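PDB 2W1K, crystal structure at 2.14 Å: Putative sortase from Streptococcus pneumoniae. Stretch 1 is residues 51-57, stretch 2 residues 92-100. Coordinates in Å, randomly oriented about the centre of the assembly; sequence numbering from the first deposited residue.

Stretch 1 51-57: EVNYQVS
Stretch 2, residues 92-100: AHVDGTPLP

A tyrosine that carries its hydroxyl to a histidine at the start of the facing segment can organise a contact made largely by side chains, and the sortase segments 51-57 and 92-100 illustrate the principle. The first segment is irregular; in the second, Ala-92 and His-93 belong to a strand that begins earlier in the chain, and a type II turn runs from Val-94 to Thr-97. The backbones stay well apart, the nearest CA atoms being those of Val-52 and Asp-95 at 7.3 Å, so side chains must bridge the gap, and together the two segments bury 274 Å².

Tyr-54 covers the most surface. It has phi/psi of -67/-34°, chi1 of -79° (m) and chi2 of 78°. Its CA-to-CB bond points toward the second segment, and Tyr-54 OH lies 2.8 Å from His-93 ND1, a hydrogen bond in which either group could be the donor. The two rings meet rim to rim, centroids 5.5 Å apart and planes at 72°; neither ring lies over the face of the other, and Tyr-54 OH sits at the edge of the His-93 ring, near its plane. His-93 (chi1 167°, t; chi2 -89°) is held from its other nitrogen as well, through weak hydrogen bonds from His-93 NE2 to Thr-97 O (2.7 Å) and Pro-98 O (3.0 Å).

Asp-95, at phi/psi -51/136° and chi1 -175° (t), sets its OD1 over one face of the tyrosine ring and 3.3 Å from Val-52 CG1. Asp-95 N lies 3.1 Å from Tyr-54 OH, but the poor angle rules out a hydrogen bond. The turn carrying it is closed by Thr-97 N to Val-94 O (3.1 Å) and reinforced by Thr-97 OG1 to the same oxygen (2.8 Å); Gly-96 accommodates the positive phi of 101°.

Leu-99 (chi1 -60°, m; chi2 164°, t) completes the contact with apolar packing: its CD1 lies 3.8 Å from Val-56 CG2, and its CD2 4.1 Å from Tyr-54 CE2.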

ATOM      1  N   GLU A  51     -10.710  10.734 -12.040  1.00 60.24           N
ATOM      2  CA  GLU A  51      -9.918  10.234 -13.167  1.00 58.15           C
ATOM      3  C   GLU A  51      -8.442  10.190 -12.947  1.00 54.68           C
ATOM      4  O   GLU A  51      -7.800  11.222 -12.982  1.00 55.53           O
ATOM      5  CB  GLU A  51     -10.213  10.967 -14.479  1.00 58.75           C
ATOM      6  CG  GLU A  51     -10.932  10.011 -15.421  1.00 62.79           C
ATOM      7  CD  GLU A  51     -10.416   8.547 -15.291  1.00 65.15           C
ATOM      8  OE1 GLU A  51      -9.186   8.333 -15.506  1.00 65.31           O
ATOM      9  OE2 GLU A  51     -11.241   7.640 -14.974  1.00 64.91           O
ATOM     10  N   VAL A  52      -7.899   8.994 -12.766  1.00 49.91           N
ATOM     11  CA  VAL A  52      -6.514   8.929 -12.434  1.00 46.00           C
ATOM     12  C   VAL A  52      -5.628   8.486 -13.578  1.00 43.55           C
ATOM     13  O   VAL A  52      -5.957   7.599 -14.323  1.00 42.08           O
ATOM     14  CB  VAL A  52      -6.258   8.075 -11.156  1.00 47.20           C
ATOM     15  CG1 VAL A  52      -4.792   8.255 -10.709  1.00 49.26           C
ATOM     16  CG2 VAL A  52      -7.158   8.523  -9.991  1.00 45.24           C
ATOM     17  N   ASN A  53      -4.481   9.108 -13.737  1.00 40.21           N
ATOM     18  CA  ASN A  53      -3.502   8.560 -14.672  1.00 40.90           C
ATOM     19  C   ASN A  53      -2.159   8.573 -14.018  1.00 38.23           C
ATOM     20  O   ASN A  53      -1.465   9.576 -14.025  1.00 38.37           O
ATOM     21  CB  ASN A  53      -3.450   9.348 -15.994  1.00 43.89           C
ATOM     22  CG  ASN A  53      -4.024  10.791 -15.873  1.00 49.39           C
ATOM     23  OD1 ASN A  53      -5.115  11.137 -16.446  1.00 50.71           O
ATOM     24  ND2 ASN A  53      -3.261  11.671 -15.141  1.00 53.35           N
ATOM     25  N   TYR A  54      -1.804   7.452 -13.415  1.00 35.04           N
ATOM     26  CA  TYR A  54      -0.515   7.348 -12.771  1.00 32.58           C
ATOM     27  C   TYR A  54       0.629   7.395 -13.766  1.00 31.61           C
ATOM     28  O   TYR A  54       1.685   7.895 -13.424  1.00 33.17           O
ATOM     29  CB  TYR A  54      -0.429   6.046 -11.984  1.00 29.91           C
ATOM     30  CG  TYR A  54      -1.117   6.062 -10.649  1.00 29.74           C
ATOM     31  CD1 TYR A  54      -2.496   5.942 -10.578  1.00 30.31           C
ATOM     32  CD2 TYR A  54      -0.366   6.124  -9.423  1.00 21.07           C
ATOM     33  CE1 TYR A  54      -3.153   5.880  -9.347  1.00 25.95           C
ATOM     34  CE2 TYR A  54      -1.011   6.065  -8.214  1.00 22.85           C
ATOM     35  CZ  TYR A  54      -2.404   5.958  -8.157  1.00 28.87           C
ATOM     36  OH  TYR A  54      -3.074   5.879  -6.932  1.00 24.42           O
ATOM     37  N   GLN A  55       0.447   6.859 -14.970  1.00 30.03           N
ATOM     38  CA  GLN A  55       1.549   6.763 -15.964  1.00 29.84           C
ATOM     39  C   GLN A  55       2.765   6.060 -15.340  1.00 31.43           C
ATOM     40  O   GLN A  55       3.929   6.504 -15.466  1.00 32.35           O
ATOM     41  CB  GLN A  55       1.968   8.146 -16.514  1.00 28.62           C
ATOM     42  CG  GLN A  55       0.816   8.924 -16.993  1.00 26.46           C
ATOM     43  CD  GLN A  55       1.157  10.218 -17.732  1.00 27.13           C
ATOM     44  OE1 GLN A  55       2.058  10.968 -17.334  1.00 28.55           O
ATOM     45  NE2 GLN A  55       0.380  10.524 -18.801  1.00 20.72           N
ATOM     46  N   VAL A  56       2.512   5.026 -14.580  1.00 30.14           N
ATOM     47  CA  VAL A  56       3.639   4.264 -14.003  1.00 31.36           C
ATOM     48  C   VAL A  56       3.761   2.962 -14.899  1.00 32.56           C
ATOM     49  O   VAL A  56       4.836   2.577 -15.358  1.00 30.29           O
ATOM     50  CB  VAL A  56       3.392   3.952 -12.459  1.00 31.22           C
ATOM     51  CG1 VAL A  56       4.275   2.808 -11.950  1.00 30.48           C
ATOM     52  CG2 VAL A  56       3.421   5.286 -11.587  1.00 28.48           C
ATOM     53  N   SER A  57       2.619   2.395 -15.242  1.00 32.79           N
ATOM     54  CA  SER A  57       2.636   1.189 -16.108  1.00 36.11           C
ATOM     55  C   SER A  57       1.834   1.451 -17.400  1.00 35.37           C
ATOM     56  O   SER A  57       0.904   2.279 -17.376  1.00 36.66           O
ATOM     57  CB  SER A  57       1.945   0.003 -15.355  1.00 34.02           C
ATOM     58  OG  SER A  57       2.048  -1.142 -16.232  1.00 44.23           O
ATOM     59  N   ALA A  92      -5.369  -0.975  -2.633  1.00 28.47           N
ATOM     60  CA  ALA A  92      -5.188   0.046  -3.731  1.00 28.51           C
ATOM     61  C   ALA A  92      -4.497   1.264  -3.190  1.00 29.43           C
ATOM     62  O   ALA A  92      -4.946   1.824  -2.181  1.00 28.46           O
ATOM     63  CB  ALA A  92      -6.495   0.460  -4.341  1.00 28.66           C
ATOM     64  N   HIS A  93      -3.414   1.704  -3.866  1.00 27.78           N
ATOM     65  CA  HIS A  93      -2.749   2.915  -3.462  1.00 26.30           C
ATOM     66  C   HIS A  93      -3.698   4.093  -3.707  1.00 27.03           C
ATOM     67  O   HIS A  93      -4.458   4.103  -4.700  1.00 26.73           O
ATOM     68  CB  HIS A  93      -1.444   3.069  -4.248  1.00 24.39           C
ATOM     69  CG  HIS A  93      -0.850   4.422  -4.118  1.00 27.51           C
ATOM     70  ND1 HIS A  93      -1.171   5.452  -4.986  1.00 24.52           N
ATOM     71  CD2 HIS A  93       0.017   4.946  -3.197  1.00 23.45           C
ATOM     72  CE1 HIS A  93      -0.551   6.545  -4.598  1.00 24.32           C
ATOM     73  NE2 HIS A  93       0.168   6.277  -3.519  1.00 23.06           N
ATOM     74  N   VAL A  94      -3.708   5.047  -2.772  1.00 25.46           N
ATOM     75  CA  VAL A  94      -4.536   6.284  -2.825  1.00 26.55           C
ATOM     76  C   VAL A  94      -3.860   7.411  -3.609  1.00 27.69           C
ATOM     77  O   VAL A  94      -2.848   7.974  -3.203  1.00 28.38           O
ATOM     78  CB  VAL A  94      -4.933   6.707  -1.390  1.00 27.27           C
ATOM     79  CG1 VAL A  94      -5.781   8.032  -1.392  1.00 26.25           C
ATOM     80  CG2 VAL A  94      -5.852   5.513  -0.786  1.00 23.54           C
ATOM     81  N   ASP A  95      -4.396   7.688  -4.791  1.00 28.88           N
ATOM     82  CA  ASP A  95      -3.887   8.755  -5.633  1.00 28.36           C
ATOM     83  C   ASP A  95      -3.781  10.059  -4.846  1.00 28.78           C
ATOM     84  O   ASP A  95      -4.732  10.452  -4.115  1.00 30.97           O
ATOM     85  CB  ASP A  95      -4.802   8.932  -6.824  1.00 27.52           C
ATOM     86  CG  ASP A  95      -4.257   9.990  -7.846  1.00 31.71           C
ATOM     87  OD1 ASP A  95      -3.130   9.870  -8.367  1.00 32.33           O
ATOM     88  OD2 ASP A  95      -4.938  10.990  -8.111  1.00 32.77           O
ATOM     89  N   GLY A  96      -2.653  10.755  -5.026  1.00 28.26           N
ATOM     90  CA  GLY A  96      -2.452  12.053  -4.493  1.00 26.68           C
ATOM     91  C   GLY A  96      -1.572  11.838  -3.228  1.00 27.81           C
ATOM     92  O   GLY A  96      -1.180  12.790  -2.544  1.00 27.31           O
ATOM     93  N   THR A  97      -1.308  10.592  -2.878  1.00 28.12           N
ATOM     94  CA  THR A  97      -0.238  10.303  -1.853  1.00 28.23           C
ATOM     95  C   THR A  97       0.940   9.635  -2.601  1.00 28.85           C
ATOM     96  O   THR A  97       0.750   8.951  -3.622  1.00 31.05           O
ATOM     97  CB  THR A  97      -0.705   9.425  -0.690  1.00 27.29           C
ATOM     98  OG1 THR A  97      -0.902   8.073  -1.153  1.00 27.64           O
ATOM     99  CG2 THR A  97      -2.048  10.051  -0.105  1.00 27.31           C
ATOM    100  N   PRO A  98       2.164   9.852  -2.097  1.00 28.49           N
ATOM    101  CA  PRO A  98       3.297   9.261  -2.765  1.00 27.52           C
ATOM    102  C   PRO A  98       3.219   7.738  -2.859  1.00 28.28           C
ATOM    103  O   PRO A  98       2.657   7.022  -1.993  1.00 29.56           O
ATOM    104  CB  PRO A  98       4.520   9.794  -1.945  1.00 27.20           C
ATOM    105  CG  PRO A  98       3.903   9.978  -0.486  1.00 29.22           C
ATOM    106  CD  PRO A  98       2.533  10.627  -0.883  1.00 28.23           C
ATOM    107  N   LEU A  99       3.818   7.228  -3.891  1.00 26.53           N
ATOM    108  CA  LEU A  99       4.130   5.772  -3.926  1.00 27.75           C
ATOM    109  C   LEU A  99       5.230   5.462  -2.862  1.00 27.10           C
ATOM    110  O   LEU A  99       6.032   6.351  -2.460  1.00 26.03           O
ATOM    111  CB  LEU A  99       4.605   5.361  -5.355  1.00 25.51           C
ATOM    112  CG  LEU A  99       3.476   5.669  -6.371  1.00 24.55           C
ATOM    113  CD1 LEU A  99       4.032   5.649  -7.875  1.00 27.23           C
ATOM    114  CD2 LEU A  99       2.331   4.580  -6.317  1.00 17.62           C
ATOM    115  N   PRO A 100       5.278   4.203  -2.420  1.00 27.59           N
ATOM    116  CA  PRO A 100       6.086   3.877  -1.227  1.00 26.71           C
ATOM    117  C   PRO A 100       7.609   3.769  -1.528  1.00 26.92           C
ATOM    118  O   PRO A 100       8.170   2.691  -1.573  1.00 27.51           O
ATOM    119  CB  PRO A 100       5.448   2.503  -0.766  1.00 26.93           C
ATOM    120  CG  PRO A 100       5.056   1.896  -2.154  1.00 22.88           C
ATOM    121  CD  PRO A 100       4.356   3.070  -2.795  1.00 24.97           C
TER